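Local coordinates for protein peptidase S15/CocE/NonD (Thaumarchaeota archaeon SCGC AB-539-E09, PDB 4PF1) that acts as a serine aminopeptidase of the alpha/beta-hydrolase fold, probably cleaving residues from the N termini of peptides, at residues M117-L122 against D194-M199; A206-A211 against G254-L259; Q214-T217 against E221-W224. All coordinates share one frame; numbering follows the deposited sequence.

Contact 1 of 3, residues M117-L122 against D194-M199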
ATOM      1  N   MET A 117      33.005  21.228  17.754  1.00 18.18           N
ATOM      2  CA  MET A 117      33.944  20.882  16.696  1.00 18.16           C
ATOM      3  C   MET A 117      33.522  19.540  16.123  1.00 21.41           C
ATOM      4  O   MET A 117      33.476  18.557  16.869  1.00 20.81           O
ATOM      5  CB  MET A 117      35.384  20.819  17.240  1.00 21.12           C
ATOM      6  CG  MET A 117      36.041  22.177  17.400  1.00 25.33           C
ATOM      7  SD  MET A 117      37.653  22.064  18.228  1.00 29.88           S
ATOM      8  CE  MET A 117      38.671  21.466  16.882  1.00 26.47           C
ATOM      9  N   MET A 118      33.138  19.509  14.825  1.00 17.48           N
ATOM     10  CA  MET A 118      32.692  18.298  14.118  1.00 16.73           C
ATOM     11  C   MET A 118      33.677  17.154  14.363  1.00 18.82           C
ATOM     12  O   MET A 118      34.850  17.290  14.032  1.00 17.86           O
ATOM     13  CB  MET A 118      32.553  18.581  12.604  1.00 19.18           C
ATOM     14  CG  MET A 118      32.183  17.352  11.763  1.00 22.81           C
ATOM     15  SD  MET A 118      30.462  16.835  11.929  1.00 27.01           S
ATOM     16  CE  MET A 118      29.616  18.221  11.125  1.00 23.34           C
ATOM     17  N   ASN A 119      33.200  16.044  14.981  1.00 15.24           N
ATOM     18  CA  ASN A 119      34.019  14.868  15.322  1.00 15.22           C
ATOM     19  C   ASN A 119      35.320  15.311  15.996  1.00 19.52           C
ATOM     20  O   ASN A 119      36.410  14.962  15.527  1.00 19.58           O
ATOM     21  CB  ASN A 119      34.313  14.011  14.073  1.00 14.50           C
ATOM     22  CG  ASN A 119      33.092  13.455  13.400  1.00 32.28           C
ATOM     23  OD1 ASN A 119      32.685  13.923  12.335  1.00 24.53           O
ATOM     24  ND2 ASN A 119      32.508  12.411  13.981  1.00 24.13           N
ATOM     25  N   LYS A 120      35.201  16.147  17.056  1.00 15.75           N
ATOM     26  CA  LYS A 120      36.333  16.735  17.779  1.00 15.65           C
ATOM     27  C   LYS A 120      37.447  15.699  17.999  1.00 19.86           C
ATOM     28  O   LYS A 120      37.205  14.660  18.621  1.00 19.43           O
ATOM     29  CB  LYS A 120      35.876  17.333  19.119  1.00 17.31           C
ATOM     30  CG  LYS A 120      36.868  18.324  19.705  1.00 20.76           C
ATOM     31  CD  LYS A 120      36.475  18.734  21.097  1.00 22.33           C
ATOM     32  CE  LYS A 120      37.355  19.840  21.613  1.00 26.32           C
ATOM     33  NZ  LYS A 120      36.992  20.230  23.002  1.00 20.09           N
ATOM     34  N   PRO A 121      38.649  15.926  17.415  1.00 16.57           N
ATOM     35  CA  PRO A 121      39.734  14.948  17.585  1.00 16.62           C
ATOM     36  C   PRO A 121      40.403  15.062  18.953  1.00 20.59           C
ATOM     37  O   PRO A 121      40.089  15.975  19.718  1.00 20.08           O
ATOM     38  CB  PRO A 121      40.702  15.302  16.454  1.00 18.74           C
ATOM     39  CG  PRO A 121      40.498  16.758  16.221  1.00 23.16           C
ATOM     40  CD  PRO A 121      39.085  17.094  16.617  1.00 18.34           C
ATOM     41  N   LEU A 122      41.344  14.143  19.252  1.00 18.10           N
ATOM     42  CA  LEU A 122      42.109  14.153  20.499  1.00 19.07           C
ATOM     43  C   LEU A 122      42.957  15.413  20.613  1.00 24.37           C
ATOM     44  O   LEU A 122      43.374  15.958  19.585  1.00 23.98           O
ATOM     45  CB  LEU A 122      43.039  12.926  20.575  1.00 19.39           C
ATOM     46  CG  LEU A 122      42.418  11.554  20.842  1.00 23.50           C
ATOM     47  CD1 LEU A 122      43.500  10.517  20.951  1.00 24.16           C
ATOM     48  CD2 LEU A 122      41.588  11.544  22.131  1.00 25.30           C
ATOM     49  N   ASP A 194      34.138   6.817   4.289  1.00 16.13           N
ATOM     50  CA  ASP A 194      32.962   6.851   5.144  1.00 15.66           C
ATOM     51  C   ASP A 194      31.945   7.932   4.682  1.00 19.25           C
ATOM     52  O   ASP A 194      31.356   7.765   3.617  1.00 18.87           O
ATOM     53  CB  ASP A 194      33.324   6.950   6.636  1.00 17.52           C
ATOM     54  CG  ASP A 194      33.795   5.625   7.243  1.00 24.67           C
ATOM     55  OD1 ASP A 194      33.349   4.555   6.764  1.00 23.51           O
ATOM     56  OD2 ASP A 194      34.595   5.660   8.201  1.00 29.39           O
ATOM     57  N   ASP A 195      31.713   8.996   5.469  1.00 15.88           N
ATOM     58  CA  ASP A 195      30.635   9.960   5.196  1.00 15.44           C
ATOM     59  C   ASP A 195      30.918  11.088   4.195  1.00 18.01           C
ATOM     60  O   ASP A 195      30.021  11.415   3.418  1.00 17.23           O
ATOM     61  CB  ASP A 195      30.156  10.602   6.501  1.00 17.20           C
ATOM     62  CG  ASP A 195      29.458   9.628   7.417  1.00 25.56           C
ATOM     63  OD1 ASP A 195      28.327   9.216   7.093  1.00 24.70           O
ATOM     64  OD2 ASP A 195      30.041   9.282   8.458  1.00 32.13           O
ATOM     65  N   TRP A 196      32.070  11.765   4.294  1.00 14.63           N
ATOM     66  CA  TRP A 196      32.330  12.979   3.505  1.00 14.51           C
ATOM     67  C   TRP A 196      32.896  12.700   2.106  1.00 17.18           C
ATOM     68  O   TRP A 196      32.469  13.348   1.152  1.00 16.06           O
ATOM     69  CB  TRP A 196      33.237  13.957   4.281  1.00 13.77           C
ATOM     70  CG  TRP A 196      33.009  13.952   5.774  1.00 14.89           C
ATOM     71  CD1 TRP A 196      33.928  13.670   6.741  1.00 17.94           C
ATOM     72  CD2 TRP A 196      31.759  14.164   6.455  1.00 14.62           C
ATOM     73  NE1 TRP A 196      33.335  13.692   7.982  1.00 17.37           N
ATOM     74  CE2 TRP A 196      32.001  13.989   7.836  1.00 18.70           C
ATOM     75  CE3 TRP A 196      30.454  14.471   6.030  1.00 15.88           C
ATOM     76  CZ2 TRP A 196      31.002  14.173   8.798  1.00 17.89           C
ATOM     77  CZ3 TRP A 196      29.453  14.603   6.982  1.00 17.42           C
ATOM     78  CH2 TRP A 196      29.732  14.454   8.348  1.00 18.19           C
ATOM     79  N   PHE A 197      33.855  11.770   1.985  1.00 13.57           N
ATOM     80  CA  PHE A 197      34.456  11.391   0.700  1.00 13.29           C
ATOM     81  C   PHE A 197      34.651   9.876   0.608  1.00 17.44           C
ATOM     82  O   PHE A 197      34.820   9.215   1.634  1.00 16.67           O
ATOM     83  CB  PHE A 197      35.841  12.065   0.490  1.00 15.18           C
ATOM     84  CG  PHE A 197      35.955  13.569   0.601  1.00 16.59           C
ATOM     85  CD1 PHE A 197      36.038  14.186   1.847  1.00 19.35           C
ATOM     86  CD2 PHE A 197      36.166  14.350  -0.529  1.00 18.30           C
ATOM     87  CE1 PHE A 197      36.210  15.569   1.952  1.00 20.40           C
ATOM     88  CE2 PHE A 197      36.335  15.736  -0.424  1.00 21.22           C
ATOM     89  CZ  PHE A 197      36.358  16.336   0.815  1.00 19.26           C
ATOM     90  N   HIS A 198      34.693   9.346  -0.630  1.00 14.44           N
ATOM     91  CA  HIS A 198      35.054   7.962  -0.929  1.00 14.65           C
ATOM     92  C   HIS A 198      36.223   8.001  -1.891  1.00 20.14           C
ATOM     93  O   HIS A 198      36.045   8.346  -3.063  1.00 19.67           O
ATOM     94  CB  HIS A 198      33.871   7.159  -1.502  1.00 14.65           C
ATOM     95  CG  HIS A 198      32.916   6.652  -0.467  1.00 17.29           C
ATOM     96  ND1 HIS A 198      32.260   5.450  -0.627  1.00 18.57           N
ATOM     97  CD2 HIS A 198      32.505   7.222   0.689  1.00 18.54           C
ATOM     98  CE1 HIS A 198      31.476   5.325   0.430  1.00 17.76           C
ATOM     99  NE2 HIS A 198      31.584   6.370   1.245  1.00 18.08           N
ATOM    100  N   MET A 199      37.441   7.765  -1.364  1.00 18.44           N
ATOM    101  CA  MET A 199      38.709   7.808  -2.110  1.00 19.15           C
ATOM    102  C   MET A 199      38.852   9.135  -2.924  1.00 22.37           C
ATOM    103  O   MET A 199      39.259   9.122  -4.090  1.00 21.98           O
ATOM    104  CB  MET A 199      38.872   6.558  -3.005  1.00 21.69           C
ATOM    105  CG  MET A 199      39.214   5.302  -2.214  1.00 26.00           C
ATOM    106  SD  MET A 199      39.191   3.776  -3.195  1.00 31.28           S
ATOM    107  CE  MET A 199      37.427   3.388  -3.165  1.00 27.46           C
TER
HETATM  108  O   HOH W   1      34.823  14.008  10.517  1.00 20.13           O
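M118 and N119 converge on one corner of the W196 indole, its CZ2 atom, from different directions. The carbonyl oxygen of the N119 amide, OD1, lies at the ring edge near the indole plane, 3.9 Å from W196 CZ2, while the amide plane is turned 58° from that of the ring. The sulfur arrives obliquely: M118 SD is 4.1 Å from W196 CZ2 and 5.2 Å from the centroid of the six-membered ring, 58° off the ring normal. This is a Met-aromatic contact of oblique geometry. The methionine reaches the ring because its CG stands opposite the backbone N (chi1 176°) and the chain then bends at both following torsions.

No direct hydrogen bond joins the segments; a water does so instead. It donates to N119 OD1 over 2.8 Å and accepts from W196 NE1 over 3.0 Å, so the two polar groups are bridged while the ring carbons pack.

Neighbouring groups probably hold the ring in place. D195 CB lies over one indole face, 3.8 Å above the plane at its centre, and F255 meets the indole edge-to-face. Y162 OH bonds N119 N, and M118 N is held by D18 of the second subunit.

The site is buried, joining the loop after strand 100-105 to segment 194-199, which runs into strand 197-198. N119 lies near a probable Ser-His-Asp triad without touching it, and a glycerol, probably from crystallisation, approaches W196, consistent with a pocket wall. Chemically, a water-mediated link inside an otherwise aromatic and sulfur-lined contact gives the indole N-H and the amide oxygen a shared partner and probably fixes the turn of both groups.

Contact 2 of 3, residues A206-A211 against G254-L259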
ATOM      1  N   ALA A 206      25.453  14.251   1.262  1.00 17.51           N
ATOM      2  CA  ALA A 206      25.547  13.788   2.643  1.00 17.25           C
ATOM      3  C   ALA A 206      26.299  14.786   3.526  1.00 20.80           C
ATOM      4  O   ALA A 206      26.143  14.750   4.748  1.00 21.26           O
ATOM      5  CB  ALA A 206      26.237  12.433   2.691  1.00 18.00           C
ATOM      6  N   SER A 207      27.110  15.679   2.921  1.00 15.70           N
ATOM      7  CA  SER A 207      27.931  16.607   3.690  1.00 15.17           C
ATOM      8  C   SER A 207      27.284  17.977   3.923  1.00 18.65           C
ATOM      9  O   SER A 207      27.158  18.383   5.077  1.00 18.12           O
ATOM     10  CB  SER A 207      29.294  16.791   3.029  1.00 17.44           C
ATOM     11  OG  SER A 207      29.960  15.549   2.877  1.00 20.93           O
ATOM     12  N   LEU A 208      26.931  18.709   2.841  1.00 15.77           N
ATOM     13  CA  LEU A 208      26.413  20.087   2.919  1.00 15.92           C
ATOM     14  C   LEU A 208      25.135  20.232   3.790  1.00 18.74           C
ATOM     15  O   LEU A 208      25.178  21.027   4.729  1.00 17.44           O
ATOM     16  CB  LEU A 208      26.188  20.700   1.522  1.00 16.40           C
ATOM     17  CG  LEU A 208      27.422  20.830   0.614  1.00 21.95           C
ATOM     18  CD1 LEU A 208      27.048  21.446  -0.717  1.00 22.03           C
ATOM     19  CD2 LEU A 208      28.511  21.662   1.269  1.00 25.94           C
ATOM     20  N   PRO A 209      24.011  19.491   3.546  1.00 15.44           N
ATOM     21  CA  PRO A 209      22.825  19.662   4.415  1.00 15.46           C
ATOM     22  C   PRO A 209      23.097  19.295   5.876  1.00 19.39           C
ATOM     23  O   PRO A 209      22.595  19.968   6.776  1.00 19.08           O
ATOM     24  CB  PRO A 209      21.782  18.722   3.792  1.00 17.11           C
ATOM     25  CG  PRO A 209      22.249  18.501   2.393  1.00 21.41           C
ATOM     26  CD  PRO A 209      23.742  18.512   2.474  1.00 16.97           C
ATOM     27  N   TYR A 210      23.920  18.251   6.109  1.00 15.73           N
ATOM     28  CA  TYR A 210      24.274  17.782   7.451  1.00 15.11           C
ATOM     29  C   TYR A 210      25.119  18.818   8.207  1.00 17.93           C
ATOM     30  O   TYR A 210      24.828  19.094   9.370  1.00 16.74           O
ATOM     31  CB  TYR A 210      25.004  16.431   7.380  1.00 15.97           C
ATOM     32  CG  TYR A 210      25.415  15.884   8.728  1.00 17.67           C
ATOM     33  CD1 TYR A 210      26.691  16.116   9.237  1.00 19.44           C
ATOM     34  CD2 TYR A 210      24.543  15.101   9.481  1.00 18.22           C
ATOM     35  CE1 TYR A 210      27.076  15.611  10.476  1.00 19.70           C
ATOM     36  CE2 TYR A 210      24.923  14.582  10.718  1.00 19.01           C
ATOM     37  CZ  TYR A 210      26.193  14.838  11.210  1.00 25.16           C
ATOM     38  OH  TYR A 210      26.579  14.329  12.421  1.00 25.97           O
ATOM     39  N   ALA A 211      26.162  19.387   7.558  1.00 15.18           N
ATOM     40  CA  ALA A 211      26.994  20.421   8.185  1.00 15.30           C
ATOM     41  C   ALA A 211      26.147  21.657   8.510  1.00 18.55           C
ATOM     42  O   ALA A 211      26.296  22.227   9.583  1.00 18.41           O
ATOM     43  CB  ALA A 211      28.156  20.797   7.274  1.00 16.40           C
ATOM     44  N   GLY A 254      31.887  26.121  10.207  1.00 18.72           N
ATOM     45  CA  GLY A 254      33.223  25.566  10.423  1.00 18.78           C
ATOM     46  C   GLY A 254      33.617  24.323   9.651  1.00 22.26           C
ATOM     47  O   GLY A 254      34.727  24.270   9.109  1.00 21.65           O
ATOM     48  N   PHE A 255      32.742  23.293   9.621  1.00 18.39           N
ATOM     49  CA  PHE A 255      33.077  22.046   8.929  1.00 17.59           C
ATOM     50  C   PHE A 255      33.148  22.228   7.411  1.00 21.22           C
ATOM     51  O   PHE A 255      33.964  21.557   6.779  1.00 21.13           O
ATOM     52  CB  PHE A 255      32.130  20.893   9.299  1.00 18.89           C
ATOM     53  CG  PHE A 255      32.632  19.539   8.850  1.00 20.25           C
ATOM     54  CD1 PHE A 255      33.922  19.115   9.164  1.00 23.72           C
ATOM     55  CD2 PHE A 255      31.827  18.695   8.092  1.00 22.09           C
ATOM     56  CE1 PHE A 255      34.390  17.868   8.739  1.00 24.42           C
ATOM     57  CE2 PHE A 255      32.297  17.449   7.666  1.00 24.36           C
ATOM     58  CZ  PHE A 255      33.575  17.046   7.991  1.00 22.77           C
ATOM     59  N   TRP A 256      32.342  23.152   6.826  1.00 17.66           N
ATOM     60  CA  TRP A 256      32.424  23.436   5.386  1.00 17.61           C
ATOM     61  C   TRP A 256      33.777  24.082   5.058  1.00 21.22           C
ATOM     62  O   TRP A 256      34.397  23.728   4.051  1.00 20.73           O
ATOM     63  CB  TRP A 256      31.262  24.327   4.896  1.00 16.50           C
ATOM     64  CG  TRP A 256      31.492  24.924   3.531  1.00 17.72           C
ATOM     65  CD1 TRP A 256      31.608  26.248   3.227  1.00 21.04           C
ATOM     66  CD2 TRP A 256      31.764  24.208   2.313  1.00 17.41           C
ATOM     67  NE1 TRP A 256      31.880  26.406   1.887  1.00 20.58           N
ATOM     68  CE2 TRP A 256      31.999  25.169   1.305  1.00 21.66           C
ATOM     69  CE3 TRP A 256      31.831  22.844   1.975  1.00 18.41           C
ATOM     70  CZ2 TRP A 256      32.256  24.813  -0.025  1.00 20.96           C
ATOM     71  CZ3 TRP A 256      32.085  22.491   0.658  1.00 19.90           C
ATOM     72  CH2 TRP A 256      32.300  23.469  -0.324  1.00 20.83           C
ATOM     73  N   LYS A 257      34.245  25.003   5.932  1.00 17.49           N
ATOM     74  CA  LYS A 257      35.546  25.667   5.797  1.00 17.64           C
ATOM     75  C   LYS A 257      36.663  24.620   5.799  1.00 21.28           C
ATOM     76  O   LYS A 257      37.584  24.718   4.996  1.00 21.10           O
ATOM     77  CB  LYS A 257      35.761  26.694   6.924  1.00 20.10           C
ATOM     78  CG  LYS A 257      34.778  27.864   6.889  1.00 30.72           C
ATOM     79  CD  LYS A 257      34.959  28.803   8.084  1.00 38.95           C
ATOM     80  CE  LYS A 257      35.876  29.969   7.788  1.00 49.30           C
ATOM     81  NZ  LYS A 257      35.241  30.965   6.885  1.00 59.12           N
ATOM     82  N   LYS A 258      36.529  23.576   6.645  1.00 17.85           N
ATOM     83  CA  LYS A 258      37.475  22.456   6.725  1.00 17.49           C
ATOM     84  C   LYS A 258      37.425  21.593   5.449  1.00 21.16           C
ATOM     85  O   LYS A 258      38.476  21.225   4.925  1.00 20.25           O
ATOM     86  CB  LYS A 258      37.185  21.589   7.961  1.00 19.23           C
ATOM     87  CG  LYS A 258      37.499  22.275   9.289  1.00 21.71           C
ATOM     88  CD  LYS A 258      36.903  21.506  10.459  1.00 23.24           C
ATOM     89  CE  LYS A 258      37.156  22.191  11.779  1.00 31.88           C
ATOM     90  NZ  LYS A 258      36.401  21.545  12.885  1.00 37.95           N
ATOM     91  N   LEU A 259      36.201  21.279   4.949  1.00 18.43           N
ATOM     92  CA  LEU A 259      36.005  20.467   3.737  1.00 18.27           C
ATOM     93  C   LEU A 259      36.588  21.162   2.497  1.00 21.75           C
ATOM     94  O   LEU A 259      37.279  20.518   1.703  1.00 21.20           O
ATOM     95  CB  LEU A 259      34.506  20.157   3.506  1.00 18.12           C
ATOM     96  CG  LEU A 259      33.837  19.169   4.472  1.00 22.83           C
ATOM     97  CD1 LEU A 259      32.319  19.277   4.392  1.00 22.61           C
ATOM     98  CD2 LEU A 259      34.273  17.732   4.198  1.00 25.54           C
TER
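L208 and W256 make the tightest approach between these two helix segments, which run nearly antiparallel at 152° with their axes 9.9 Å apart. L208 CD2 lies 3.6 Å from W256 CE3 and 3.7 Å from W256 CZ3, meeting the benzene half of the indole obliquely. Neither side chain starts out aimed at the other helix. W256 swings its CG opposite the backbone N (chi1 165°), whereas L208 has its CG opposite the carbonyl carbon (chi1 -61°) and turns its CD2 branch to the indole.

The A211-F255 pair marks the closest backbone approach. A211 CB lies near the plane of the phenylalanine ring, at its edge, 4.3 Å from F255 CD2. One face of that ring is backed from its own helix by L259 CG, 3.9 Å above the plane and offset toward the rim. L259 in turn sends CD1 to within 4.1 Å of S207 CB. The serine offers only its methylene to this packing; its hydroxyl bonds R203 O, four residues earlier and just before the helix.

A245 of helix 241-247 lies against both L208 and W256, extending the packing beyond the pair. At the start of helix 254-261, F255 N is bonded by E215, and K258 makes a salt bridge with D18 of the second subunit.

The arrangement is an antiparallel helix pair within the peptidase family region: A211 lets the F255 ring come close, and S207 receives a methyl of L259. With no hydrogen bond crossing between the segments, its cohesion is expected to rest on burial of apolar groups, while the S207 hydroxyl is satisfied by R203 O.

Contact 3 of 3, residues Q214-T217 against E221-W224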
ATOM      1  N   GLN A 214      23.517  20.580  11.584  1.00 14.26           N
ATOM      2  CA  GLN A 214      24.238  20.362  12.841  1.00 14.00           C
ATOM      3  C   GLN A 214      25.096  21.565  13.280  1.00 18.16           C
ATOM      4  O   GLN A 214      25.491  21.618  14.450  1.00 17.80           O
ATOM      5  CB  GLN A 214      25.148  19.115  12.730  1.00 15.01           C
ATOM      6  CG  GLN A 214      24.402  17.787  12.527  1.00 20.72           C
ATOM      7  CD  GLN A 214      23.608  17.366  13.739  1.00 27.42           C
ATOM      8  OE1 GLN A 214      22.380  17.326  13.714  1.00 22.98           O
ATOM      9  NE2 GLN A 214      24.293  17.028  14.820  1.00 17.22           N
ATOM     10  N   GLU A 215      25.436  22.501  12.360  1.00 15.22           N
ATOM     11  CA  GLU A 215      26.356  23.586  12.739  1.00 15.54           C
ATOM     12  C   GLU A 215      25.842  25.023  12.535  1.00 20.77           C
ATOM     13  O   GLU A 215      26.547  25.956  12.940  1.00 21.19           O
ATOM     14  CB  GLU A 215      27.700  23.428  12.034  1.00 16.67           C
ATOM     15  CG  GLU A 215      28.386  22.116  12.359  1.00 21.24           C
ATOM     16  CD  GLU A 215      29.851  22.064  12.000  1.00 28.97           C
ATOM     17  OE1 GLU A 215      30.285  22.852  11.129  1.00 18.22           O
ATOM     18  OE2 GLU A 215      30.578  21.263  12.627  1.00 23.12           O
ATOM     19  N   ALA A 216      24.645  25.228  11.946  1.00 17.20           N
ATOM     20  CA  ALA A 216      24.123  26.601  11.832  1.00 17.55           C
ATOM     21  C   ALA A 216      23.801  27.140  13.235  1.00 20.88           C
ATOM     22  O   ALA A 216      24.175  28.266  13.564  1.00 20.26           O
ATOM     23  CB  ALA A 216      22.884  26.639  10.946  1.00 18.26           C
ATOM     24  N   THR A 217      23.175  26.293  14.082  1.00 16.76           N
ATOM     25  CA  THR A 217      22.840  26.614  15.474  1.00 16.69           C
ATOM     26  C   THR A 217      23.209  25.452  16.404  1.00 18.98           C
ATOM     27  O   THR A 217      23.365  24.314  15.951  1.00 17.63           O
ATOM     28  CB  THR A 217      21.345  26.953  15.628  1.00 26.37           C
ATOM     29  OG1 THR A 217      20.557  25.897  15.078  1.00 25.39           O
ATOM     30  CG2 THR A 217      20.971  28.292  15.008  1.00 25.42           C
ATOM     31  N   GLU A 221      18.098  24.775  15.206  1.00 17.64           N
ATOM     32  CA  GLU A 221      16.935  25.653  15.050  1.00 17.98           C
ATOM     33  C   GLU A 221      16.840  26.209  13.629  1.00 22.79           C
ATOM     34  O   GLU A 221      15.770  26.668  13.226  1.00 22.65           O
ATOM     35  CB  GLU A 221      16.986  26.799  16.064  1.00 19.84           C
ATOM     36  CG  GLU A 221      16.740  26.355  17.495  1.00 31.69           C
ATOM     37  CD  GLU A 221      16.914  27.446  18.532  1.00 51.67           C
ATOM     38  OE1 GLU A 221      17.903  28.210  18.437  1.00 39.90           O
ATOM     39  OE2 GLU A 221      16.081  27.512  19.464  1.00 49.82           O
ATOM     40  N   ILE A 222      17.965  26.199  12.886  1.00 19.81           N
ATOM     41  CA  ILE A 222      18.029  26.657  11.493  1.00 19.91           C
ATOM     42  C   ILE A 222      18.336  25.441  10.626  1.00 23.24           C
ATOM     43  O   ILE A 222      19.390  24.816  10.796  1.00 23.21           O
ATOM     44  CB  ILE A 222      19.057  27.812  11.304  1.00 23.42           C
ATOM     45  CG1 ILE A 222      18.623  29.072  12.102  1.00 24.02           C
ATOM     46  CG2 ILE A 222      19.253  28.130   9.807  1.00 24.50           C
ATOM     47  CD1 ILE A 222      19.648  30.230  12.148  1.00 30.79           C
ATOM     48  N   LYS A 223      17.392  25.064   9.742  1.00 18.46           N
ATOM     49  CA  LYS A 223      17.545  23.862   8.931  1.00 17.42           C
ATOM     50  C   LYS A 223      17.572  24.148   7.429  1.00 20.95           C
ATOM     51  O   LYS A 223      16.969  25.117   6.956  1.00 20.92           O
ATOM     52  CB  LYS A 223      16.461  22.832   9.274  1.00 19.11           C
ATOM     53  CG  LYS A 223      16.728  22.128  10.600  1.00 28.38           C
ATOM     54  CD  LYS A 223      15.697  21.066  10.917  1.00 38.26           C
ATOM     55  CE  LYS A 223      15.816  20.603  12.349  1.00 51.03           C
ATOM     56  NZ  LYS A 223      14.905  19.465  12.642  1.00 62.08           N
ATOM     57  N   TRP A 224      18.319  23.299   6.693  1.00 16.66           N
ATOM     58  CA  TRP A 224      18.548  23.363   5.247  1.00 16.11           C
ATOM     59  C   TRP A 224      17.243  23.561   4.478  1.00 19.94           C
ATOM     60  O   TRP A 224      16.300  22.785   4.642  1.00 18.87           O
ATOM     61  CB  TRP A 224      19.267  22.084   4.780  1.00 14.14           C
ATOM     62  CG  TRP A 224      19.556  22.025   3.306  1.00 14.93           C
ATOM     63  CD1 TRP A 224      18.749  21.514   2.332  1.00 17.60           C
ATOM     64  CD2 TRP A 224      20.776  22.407   2.658  1.00 14.78           C
ATOM     65  NE1 TRP A 224      19.373  21.593   1.110  1.00 17.21           N
ATOM     66  CE2 TRP A 224      20.625  22.128   1.282  1.00 18.69           C
ATOM     67  CE3 TRP A 224      21.990  22.959   3.106  1.00 16.04           C
ATOM     68  CZ2 TRP A 224      21.635  22.390   0.349  1.00 17.92           C
ATOM     69  CZ3 TRP A 224      22.994  23.209   2.182  1.00 17.24           C
ATOM     70  CH2 TRP A 224      22.807  22.941   0.821  1.00 17.82           C
TER
HETATM   71  O   HOH W   2      21.093  24.459  12.836  1.00 12.77           O
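T217 OG1 gathers the polar side of this turn. The stronger bond it accepts runs from E221 N to T217 OG1, 2.7 Å long with an N-H...O angle of 150°. A second, weak one comes to T217 OG1 from I222 N at 3.4 Å. The same hydroxyl donates to a water, which in turn donates a hydrogen bond to I222 O, each step spanning 2.7 Å. The hydroxyl can face these amides because it sits between the threonine's backbone N and carbonyl carbon (chi1 53°).

That rotation also places the methyl. T217 CG2 packs 3.7 Å from I222 CD1, and the two side chains cross at about a right angle. A216 extends the apolar patch, its CB 4.0 Å from I222 CB.

A valine in place of T217 would lose the hydroxyl and would probably leave E221 N without its acceptor and the water without its donor, freeing the turn to shift.

Beyond the segments, Q214 bonds N220 within the intervening loop and W224 N bonds N213, while F23 of the second subunit lies against A216 and I222. The contact thus folds segment 221-224 back against A216 and T217, which follow the helical residues 214-215, beside a subunit interface. One side chain both receives backbone N-H groups and packs a methyl, so polar and apolar holds on this short return are tied to a single rotamer.

Overall arrangement
From the N terminus, contact 1 comes first: it brings the loop after strand 100-105 up to segment 194-199, closing a 71-residue excursion that includes helices 133-147 and 162-169. It ends before contact 2 begins. Contact 2 joins helix 204-215 to helix 254-261 across 42 residues, and contact 3, a return over three residues in the chain leading on from helix 204-215, falls wholly within that span. The three also touch: W196 and M118 of contact 1 pack on F255 of contact 2, and W224 of contact 3 lies against P209. Together they join the loop beside the probable catalytic centre to the helical region, and each meets the second subunit.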